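Local structure of enolase from the environmental genome shotgun sequencing of the Sargasso Sea (2QGY) at residues A[8-13]-A[117-122]; A[138-143]-A[327-332]; A[167-172]-A[198-203]. The protein is of unconfirmed function but binds magnesium and, as a member of the enolase superfamily, probably abstracts a proton alpha to a substrate carboxylate. All coordinates share one frame; numbering follows the deposited sequence.

Contact 1: residues A[8-13]-A[117-122]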
loop_
_atom_site.group_PDB
_atom_site.type_symbol
_atom_site.label_atom_id
_atom_site.label_comp_id
_atom_site.label_asym_id
_atom_site.label_seq_id
_atom_site.Cartn_x
_atom_site.Cartn_y
_atom_site.Cartn_z
ATOM N N ILE A 8 3.382 -6.016 27.892
ATOM C CA ILE A 8 4.509 -5.475 28.662
ATOM C C ILE A 8 4.470 -3.943 28.606
ATOM O O ILE A 8 4.406 -3.366 27.528
ATOM C CB ILE A 8 5.838 -6.008 28.121
ATOM C CG1 ILE A 8 5.936 -7.521 28.369
ATOM C CG2 ILE A 8 7.030 -5.235 28.737
ATOM C CD1 ILE A 8 7.118 -8.203 27.678
ATOM N N SER A 9 4.486 -3.283 29.765
ATOM C CA SER A 9 4.417 -1.839 29.786
ATOM C C SER A 9 5.768 -1.235 29.406
ATOM O O SER A 9 6.791 -1.546 30.021
ATOM C CB SER A 9 3.952 -1.297 31.139
ATOM O OG SER A 9 3.819 0.121 31.036
ATOM N N ILE A 10 5.742 -0.389 28.382
ATOM C CA ILE A 10 6.931 0.260 27.852
ATOM C C ILE A 10 7.018 1.698 28.370
ATOM O O ILE A 10 8.114 2.196 28.629
ATOM C CB ILE A 10 6.929 0.223 26.276
ATOM C CG1 ILE A 10 7.198 -1.205 25.777
ATOM C CG2 ILE A 10 7.916 1.223 25.668
ATOM C CD1 ILE A 10 6.921 -1.410 24.284
ATOM N N GLY A 11 5.866 2.362 28.499
ATOM C CA GLY A 11 5.823 3.748 28.960
ATOM C C GLY A 11 5.904 4.746 27.827
ATOM O O GLY A 11 5.668 4.385 26.674
ATOM N N LYS A 12 6.221 6.005 28.148
ATOM C CA LYS A 12 6.359 7.056 27.144
ATOM C C LYS A 12 7.674 6.899 26.369
ATOM O O LYS A 12 8.649 6.389 26.895
ATOM C CB LYS A 12 6.306 8.446 27.786
ATOM C CG LYS A 12 4.937 8.877 28.317
ATOM C CD LYS A 12 4.832 10.406 28.367
ATOM C CE LYS A 12 4.178 10.908 29.658
ATOM N NZ LYS A 12 2.740 11.264 29.519
ATOM N N LEU A 13 7.682 7.331 25.110
ATOM C CA LEU A 13 8.891 7.293 24.300
ATOM C C LEU A 13 9.524 8.646 24.333
ATOM O O LEU A 13 8.820 9.655 24.337
ATOM C CB LEU A 13 8.577 6.904 22.845
ATOM C CG LEU A 13 7.788 5.618 22.612
ATOM C CD1 LEU A 13 7.613 5.370 21.122
ATOM C CD2 LEU A 13 8.486 4.389 23.266
ATOM N N GLY A 117 11.653 -7.171 25.086
ATOM C CA GLY A 117 12.649 -8.201 25.398
ATOM C C GLY A 117 13.651 -7.731 26.447
ATOM O O GLY A 117 14.023 -8.494 27.366
ATOM N N LYS A 118 14.105 -6.491 26.301
ATOM C CA LYS A 118 15.053 -5.905 27.247
ATOM C C LYS A 118 14.446 -5.686 28.623
ATOM O O LYS A 118 15.137 -5.846 29.627
ATOM C CB LYS A 118 15.656 -4.598 26.708
ATOM C CG LYS A 118 16.699 -4.868 25.616
ATOM C CD LYS A 118 17.143 -3.608 24.875
ATOM C CE LYS A 118 17.990 -4.003 23.663
ATOM N NZ LYS A 118 18.222 -2.919 22.639
ATOM N N LEU A 119 13.179 -5.291 28.668
ATOM C CA LEU A 119 12.479 -5.129 29.948
ATOM C C LEU A 119 12.292 -6.450 30.722
ATOM O O LEU A 119 12.299 -6.471 31.965
ATOM C CB LEU A 119 11.151 -4.417 29.724
ATOM C CG LEU A 119 11.262 -2.948 29.311
ATOM C CD1 LEU A 119 9.927 -2.416 28.886
ATOM C CD2 LEU A 119 11.820 -2.097 30.474
ATOM N N LYS A 120 12.123 -7.542 29.988
ATOM C CA LYS A 120 12.017 -8.884 30.572
ATOM C C LYS A 120 13.372 -9.588 30.697
ATOM O O LYS A 120 13.462 -10.685 31.247
ATOM C CB LYS A 120 11.092 -9.735 29.701
ATOM C CG LYS A 120 9.651 -9.298 29.732
ATOM C CD LYS A 120 8.810 -10.128 30.713
ATOM C CE LYS A 120 8.761 -11.603 30.297
ATOM N NZ LYS A 120 7.559 -12.331 30.819
ATOM N N ASN A 121 14.423 -8.965 30.186
ATOM C CA ASN A 121 15.749 -9.594 30.072
ATOM C C ASN A 121 15.712 -10.957 29.386
ATOM O O ASN A 121 16.319 -11.940 29.844
ATOM C CB ASN A 121 16.487 -9.670 31.426
ATOM C CG ASN A 121 17.975 -9.945 31.262
ATOM O OD1 ASN A 121 18.627 -9.396 30.358
ATOM N ND2 ASN A 121 18.526 -10.799 32.133
ATOM N N LEU A 122 14.995 -11.017 28.275
ATOM C CA LEU A 122 14.864 -12.251 27.534
ATOM C C LEU A 122 15.065 -12.023 26.037
ATOM O O LEU A 122 14.632 -11.004 25.512
ATOM C CB LEU A 122 13.474 -12.861 27.770
ATOM C CG LEU A 122 13.170 -13.583 29.094
ATOM C CD1 LEU A 122 11.715 -14.024 29.094
ATOM C CD2 LEU A 122 14.077 -14.781 29.284
#
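Ile8 reaches over the last turn of helix 99-120 with both branches of its side chain. Its CG2, anti to the backbone N, meets Leu119 CD1 at 4.0 Å, and the two side chains slide past each other in opposite directions. The other branch carries Ile8 CD1 to 3.4 Å from Lys120 CG, tighter than usual van der Waals contact, with Lys120 CD a little farther off. Lys120 CG lies beside its backbone N; beyond it the chain bends at chi2 (-98°) and chi3, and NZ is hydrogen-bonded to Asn5. Leu119 CD1 is touched by three residues of the loop. Besides Ile8 CG2 it meets Ser9 O at 3.4 Å and lies 4.3 Å from Ile10 CG1. Ile10 is the buried residue of the group, its side chain packing on Leu112, Ile115 and Ser116 of the same helix. No hydrogen bond crosses between the segments; the contact is made mainly by apolar carbons and lies at the surface. The helix stops here in a Schellman motif: Leu122 N bonds to Gly117 O at 2.9 Å, the companion bond from Asn121 N to Lys118 O is weak, and Asn121, with positive phi, is the C-prime residue. The contact thus lays the loop before strand 13-21 on a Schellman-capped helix of the N-terminal domain of the mandelate racemase/muconate lactonizing enzyme family.

Contact 2: residues A[138-143]-A[327-332]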
loop_
_atom_site.group_PDB
_atom_site.type_symbol
_atom_site.label_atom_id
_atom_site.label_comp_id
_atom_site.label_asym_id
_atom_site.label_seq_id
_atom_site.Cartn_x
_atom_site.Cartn_y
_atom_site.Cartn_z
ATOM N N ILE A 138 18.512 -21.870 7.022
ATOM C CA ILE A 138 18.534 -20.744 6.082
ATOM C C ILE A 138 18.798 -21.179 4.650
ATOM O O ILE A 138 19.278 -22.279 4.406
ATOM C CB ILE A 138 19.596 -19.668 6.502
ATOM C CG1 ILE A 138 20.959 -20.309 6.815
ATOM C CG2 ILE A 138 19.125 -18.894 7.725
ATOM C CD1 ILE A 138 21.873 -20.511 5.648
ATOM N N TYR A 139 18.499 -20.304 3.691
ATOM C CA TYR A 139 18.922 -20.505 2.327
ATOM C C TYR A 139 19.455 -19.153 1.838
ATOM O O TYR A 139 19.145 -18.107 2.423
ATOM C CB TYR A 139 17.754 -20.999 1.444
ATOM C CG TYR A 139 16.732 -19.915 1.118
ATOM C CD1 TYR A 139 16.866 -19.129 -0.029
ATOM C CD2 TYR A 139 15.653 -19.660 1.977
ATOM C CE1 TYR A 139 15.933 -18.082 -0.323
ATOM C CE2 TYR A 139 14.721 -18.651 1.700
ATOM C CZ TYR A 139 14.874 -17.860 0.560
ATOM O OH TYR A 139 13.948 -16.887 0.275
ATOM N N ALA A 140 20.253 -19.191 0.783
ATOM C CA ALA A 140 20.901 -18.010 0.249
ATOM C C ALA A 140 20.323 -17.607 -1.075
ATOM O O ALA A 140 20.155 -18.439 -1.995
ATOM C CB ALA A 140 22.402 -18.248 0.112
ATOM N N THR A 141 20.046 -16.312 -1.199
ATOM C CA THR A 141 19.531 -15.763 -2.439
ATOM C C THR A 141 20.662 -15.194 -3.271
ATOM O O THR A 141 21.494 -14.449 -2.769
ATOM C CB THR A 141 18.473 -14.677 -2.164
ATOM O OG1 THR A 141 17.335 -15.297 -1.574
ATOM C CG2 THR A 141 18.048 -13.972 -3.430
ATOM N N CYS A 142 20.700 -15.601 -4.541
ATOM C CA CYS A 142 21.721 -15.143 -5.495
ATOM C C CYS A 142 21.100 -14.140 -6.459
ATOM O O CYS A 142 20.422 -14.515 -7.421
ATOM C CB CYS A 142 22.244 -16.310 -6.326
ATOM S SG CYS A 142 23.683 -15.801 -7.234
ATOM N N TRP A 143 21.304 -12.860 -6.189
ATOM C CA TRP A 143 20.728 -11.826 -7.002
ATOM C C TRP A 143 21.643 -10.615 -7.039
ATOM O O TRP A 143 22.229 -10.249 -6.019
ATOM C CB TRP A 143 19.376 -11.406 -6.395
ATOM C CG TRP A 143 18.658 -10.392 -7.227
ATOM C CD1 TRP A 143 17.773 -10.635 -8.257
ATOM C CD2 TRP A 143 18.771 -8.975 -7.123
ATOM N NE1 TRP A 143 17.340 -9.448 -8.799
ATOM C CE2 TRP A 143 17.922 -8.412 -8.105
ATOM C CE3 TRP A 143 19.482 -8.113 -6.261
ATOM C CZ2 TRP A 143 17.786 -7.026 -8.273
ATOM C CZ3 TRP A 143 19.351 -6.742 -6.440
ATOM C CH2 TRP A 143 18.505 -6.215 -7.427
ATOM N N ALA A 327 14.762 -19.727 6.109
ATOM C CA ALA A 327 14.781 -18.273 6.214
ATOM C C ALA A 327 15.777 -17.656 5.257
ATOM O O ALA A 327 16.872 -18.184 5.080
ATOM C CB ALA A 327 15.112 -17.870 7.665
ATOM N N GLU A 328 15.408 -16.522 4.644
ATOM C CA GLU A 328 16.183 -15.964 3.551
ATOM C C GLU A 328 17.396 -15.135 4.024
ATOM O O GLU A 328 17.253 -14.244 4.895
ATOM C CB GLU A 328 15.291 -15.039 2.703
ATOM C CG GLU A 328 16.039 -14.452 1.529
ATOM C CD GLU A 328 15.129 -13.706 0.557
ATOM O OE1 GLU A 328 14.140 -13.109 1.029
ATOM O OE2 GLU A 328 15.388 -13.751 -0.666
ATOM N N ILE A 329 18.565 -15.428 3.483
ATOM C CA ILE A 329 19.759 -14.582 3.707
ATOM C C ILE A 329 20.355 -14.124 2.378
ATOM O O ILE A 329 20.250 -14.819 1.380
ATOM C CB ILE A 329 20.849 -15.276 4.572
ATOM C CG1 ILE A 329 21.440 -16.461 3.845
ATOM C CG2 ILE A 329 20.310 -15.701 5.963
ATOM C CD1 ILE A 329 22.934 -16.584 4.040
ATOM N N PHE A 330 20.939 -12.930 2.377
ATOM C CA PHE A 330 21.707 -12.417 1.254
ATOM C C PHE A 330 23.149 -12.467 1.716
ATOM O O PHE A 330 23.561 -11.639 2.520
ATOM C CB PHE A 330 21.306 -10.975 0.916
ATOM C CG PHE A 330 20.064 -10.887 0.112
ATOM C CD1 PHE A 330 20.115 -10.652 -1.258
ATOM C CD2 PHE A 330 18.824 -11.065 0.720
ATOM C CE1 PHE A 330 18.939 -10.585 -1.998
ATOM C CE2 PHE A 330 17.631 -11.004 -0.019
ATOM C CZ PHE A 330 17.698 -10.769 -1.389
ATOM N N PRO A 331 23.885 -13.504 1.290
ATOM C CA PRO A 331 25.236 -13.650 1.812
ATOM C C PRO A 331 26.088 -12.404 1.561
ATOM O O PRO A 331 26.880 -12.053 2.429
ATOM C CB PRO A 331 25.785 -14.859 1.053
ATOM C CG PRO A 331 24.571 -15.695 0.776
ATOM C CD PRO A 331 23.534 -14.598 0.366
ATOM N N ASP A 332 25.877 -11.719 0.436
ATOM C CA ASP A 332 26.699 -10.545 0.084
ATOM C C ASP A 332 26.428 -9.326 0.960
ATOM O O ASP A 332 27.178 -8.360 0.926
ATOM C CB ASP A 332 26.611 -10.193 -1.399
ATOM C CG ASP A 332 25.167 -9.988 -1.885
ATOM O OD1 ASP A 332 24.318 -10.886 -1.673
ATOM O OD2 ASP A 332 24.906 -8.940 -2.501
HETATM O O HOH W 1 23.081 -12.409 -3.673
HETATM O O HOH W 2 22.496 -8.744 -3.615
#
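The first and last parallel strands of the enolase-type C-terminal barrel meet here, 135-141 beside 327-329, in the pairing that closes the barrel. Their short axes are 39° apart. Tyr139 N donates to Ala327 O, Ile329 N to Tyr139 O, and Thr141 N to Ile329 O at 3.0 Å. Tyr139 and Glu328 share one face of the sheet. Tyr139 CG stands between the backbone N and the carbonyl carbon (chi1 74°), and the ring lies over the neighbouring strand, with Glu328 CA 4.0 Å from its centroid in a CH-pi contact. Glu328 CG is anti to its backbone N, and the extended chain brings OE2 to Thr141 OG1, which donates at 2.6 Å to the anti lone pair of that oxygen. The same OE2 forms a salt bridge with Lys169, which also bonds Tyr139 OH, while Glu328 OE1 accepts from Cys303 N; the buried carboxylate is thus held at both oxygens. On the other face Ile138 CG2 touches Ile329 CG2 at 3.8 Å, and Ala140 CB presses on Pro331 CG at a tight 3.4 Å. Past the bridges, Thr141 CB sits over the Phe330 ring, 4.2 Å from its centroid. Water 1 links Thr141 O and Trp143 N to Asp332 OD1, and water 2 joins Trp143 O to Asp332 OD2 at 2.7 Å from the latter. Ala140 and Pro331 pack on Phe160 of helix 150-162, Ala327 on Met314 and Cys318 of helix 309-320, and strand 168-170 pairs with the other edge of strand 135-141.

Contact 3: residues A[167-172]-A[198-203]. With MG (magnesium ion), chain C.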
loop_
_atom_site.group_PDB
_atom_site.type_symbol
_atom_site.label_atom_id
_atom_site.label_comp_id
_atom_site.label_asym_id
_atom_site.label_seq_id
_atom_site.Cartn_x
_atom_site.Cartn_y
_atom_site.Cartn_z
ATOM N N GLY A 167 20.089 -24.106 1.148
ATOM C CA GLY A 167 19.451 -23.968 -0.157
ATOM C C GLY A 167 19.999 -22.767 -0.897
ATOM O O GLY A 167 20.654 -21.924 -0.302
ATOM N N ILE A 168 19.764 -22.706 -2.200
ATOM C CA ILE A 168 20.130 -21.519 -2.986
ATOM C C ILE A 168 18.918 -21.109 -3.815
ATOM O O ILE A 168 18.275 -21.963 -4.460
ATOM C CB ILE A 168 21.359 -21.783 -3.913
ATOM C CG1 ILE A 168 22.626 -21.961 -3.067
ATOM C CG2 ILE A 168 21.575 -20.622 -4.911
ATOM C CD1 ILE A 168 23.846 -22.481 -3.844
ATOM N N LYS A 169 18.577 -19.819 -3.767
ATOM C CA LYS A 169 17.510 -19.291 -4.619
ATOM C C LYS A 169 18.075 -18.503 -5.801
ATOM O O LYS A 169 18.891 -17.616 -5.622
ATOM C CB LYS A 169 16.491 -18.467 -3.806
ATOM C CG LYS A 169 15.292 -18.078 -4.642
ATOM C CD LYS A 169 14.147 -17.458 -3.842
ATOM C CE LYS A 169 14.509 -16.064 -3.272
ATOM N NZ LYS A 169 13.459 -15.562 -2.298
ATOM N N ILE A 170 17.676 -18.870 -7.023
ATOM C CA ILE A 170 18.092 -18.154 -8.225
ATOM C C ILE A 170 16.920 -17.517 -8.974
ATOM O O ILE A 170 15.740 -17.808 -8.682
ATOM C CB ILE A 170 18.854 -19.101 -9.190
ATOM C CG1 ILE A 170 17.949 -20.280 -9.564
ATOM C CG2 ILE A 170 20.167 -19.611 -8.526
ATOM C CD1 ILE A 170 18.433 -21.099 -10.736
ATOM N N TYR A 171 17.240 -16.641 -9.920
ATOM C CA TYR A 171 16.253 -15.946 -10.725
ATOM C C TYR A 171 16.464 -16.355 -12.184
ATOM O O TYR A 171 17.244 -15.722 -12.903
ATOM C CB TYR A 171 16.392 -14.424 -10.558
ATOM C CG TYR A 171 15.975 -13.903 -9.189
ATOM C CD1 TYR A 171 14.822 -13.126 -9.036
ATOM C CD2 TYR A 171 16.743 -14.172 -8.071
ATOM C CE1 TYR A 171 14.440 -12.639 -7.751
ATOM C CE2 TYR A 171 16.365 -13.702 -6.803
ATOM C CZ TYR A 171 15.210 -12.955 -6.669
ATOM O OH TYR A 171 14.859 -12.473 -5.410
ATOM N N PRO A 172 15.789 -17.439 -12.614
ATOM C CA PRO A 172 16.116 -18.131 -13.866
ATOM C C PRO A 172 15.398 -17.595 -15.104
ATOM O O PRO A 172 15.652 -18.093 -16.200
ATOM C CB PRO A 172 15.677 -19.565 -13.565
ATOM C CG PRO A 172 14.428 -19.367 -12.731
ATOM C CD PRO A 172 14.699 -18.127 -11.890
ATOM N N MET A 198 15.742 -23.209 -5.024
ATOM C CA MET A 198 14.519 -22.425 -5.243
ATOM C C MET A 198 14.593 -21.458 -6.412
ATOM O O MET A 198 15.661 -20.935 -6.747
ATOM C CB MET A 198 13.979 -21.770 -3.963
ATOM C CG MET A 198 14.757 -21.787 -2.675
ATOM S SD MET A 198 15.688 -23.173 -1.977
ATOM C CE MET A 198 15.278 -23.142 -0.268
ATOM N N LEU A 199 13.447 -21.238 -7.058
ATOM C CA LEU A 199 13.402 -20.468 -8.275
ATOM C C LEU A 199 12.463 -19.297 -8.054
ATOM O O LEU A 199 11.288 -19.483 -7.757
ATOM C CB LEU A 199 12.915 -21.330 -9.472
ATOM C CG LEU A 199 13.672 -22.640 -9.826
ATOM C CD1 LEU A 199 13.071 -23.316 -11.079
ATOM C CD2 LEU A 199 15.171 -22.407 -10.015
ATOM N N ASP A 200 12.999 -18.096 -8.195
ATOM C CA ASP A 200 12.196 -16.909 -8.075
ATOM C C ASP A 200 11.911 -16.390 -9.459
ATOM O O ASP A 200 12.786 -15.872 -10.133
ATOM C CB ASP A 200 12.899 -15.849 -7.198
ATOM C CG ASP A 200 11.965 -14.712 -6.807
ATOM O OD1 ASP A 200 11.033 -14.414 -7.572
ATOM O OD2 ASP A 200 12.176 -14.117 -5.718
ATOM N N LEU A 201 10.671 -16.572 -9.910
ATOM C CA LEU A 201 10.274 -16.089 -11.244
ATOM C C LEU A 201 10.009 -14.588 -11.335
ATOM O O LEU A 201 9.967 -14.043 -12.438
ATOM C CB LEU A 201 9.058 -16.844 -11.776
ATOM C CG LEU A 201 9.168 -18.374 -11.773
ATOM C CD1 LEU A 201 8.075 -19.008 -12.682
ATOM C CD2 LEU A 201 10.559 -18.844 -12.136
ATOM N N ALA A 202 9.823 -13.930 -10.193
ATOM C CA ALA A 202 9.769 -12.466 -10.143
ATOM C C ALA A 202 8.627 -11.863 -11.004
ATOM O O ALA A 202 8.792 -10.818 -11.632
ATOM C CB ALA A 202 11.140 -11.872 -10.542
ATOM N N VAL A 203 7.491 -12.567 -11.040
ATOM C CA VAL A 203 6.262 -12.120 -11.705
ATOM C C VAL A 203 6.514 -11.823 -13.199
ATOM O O VAL A 203 6.511 -10.663 -13.607
ATOM C CB VAL A 203 5.608 -10.911 -10.992
ATOM C CG1 VAL A 203 4.225 -10.612 -11.577
ATOM C CG2 VAL A 203 5.490 -11.159 -9.480
HETATM MG MG MG C . 11.057 -13.047 -4.448
HETATM O O HOH W 3 12.906 -12.914 -3.389
HETATM O O HOH W 4 9.674 -12.849 -5.967
HETATM O O HOH W 5 11.703 -11.282 -5.167
#
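Asp200 OD2 binds the magnesium ion at 2.0 Å, and waters 3, 4 and 5 fill three more positions; Glu226 and Glu252 complete the site. Asp200 OD1 does not bind the metal but accepts from water 4 at 2.6 Å, and a weak bond from Ala202 N also reaches it. The Tyr171 ring stacks on this carboxylate, planes 21° apart, the side chains lying side by side and pointing the same way. Asp200 CB lies over the ring, 3.7 Å from its centroid and offset toward the rim, while Ala202 CB comes to the ring edge at Tyr171 CD1. Tyr171 OH and water 3 are hydrogen-bonded, and the same water accepts from Lys169 NZ at 2.9 Å, so Lys169 of strand 168-170 and Tyr171 just after it both hold it. Lys169 leaves the backbone with CG anti to N (chi1 -172°) and bends at chi3; besides Tyr139 and Glu328, NZ holds Glu226 in a salt bridge. This is a beta-alpha-beta unit of the barrel, strand 168-170, helix 177-191, strand 197-200, with the metal ligand at the C-terminal end of strand 197-200, as in the enolase superfamily. The parallel strands pair through Met198 N to Ile168 O, Ile170 N to Met198 O, and a nearly straight bond from Asp200 N to Ile170 O at 2.8 Å. On the face away from the metal, Ile170 CG1 lies 3.5 Å from Leu199 CD2. Pro172 CG touches Leu199 CB and, at 3.9 Å, Leu201 CD2, whose side chain it crosses at about a right angle. Farther out, Phe183 and Val187 of helix 177-191 pack on Ile170, and Phe213 of helix 207-217 touches Pro172 and Leu201.

From the N terminus, contact 1 closes first, bringing the loop ahead of strand 13-21 onto the end of helix 99-120 and so enclosing much of the N-terminal domain. The chain then enters the barrel, where contact 2 joins its first parallel strand to the last, 327-329, across 183 intervening residues. Contact 3 is nested in that loop and closes a single beta-alpha-beta unit. Contacts 2 and 3, their centres about 11 Å apart, meet where strands 135-141 and 168-170 are neighbours, and Lys169 links both to the magnesium site. Contact 1 lies on the opposite side of the chain's centre, about 32 Å from contact 2 between centres.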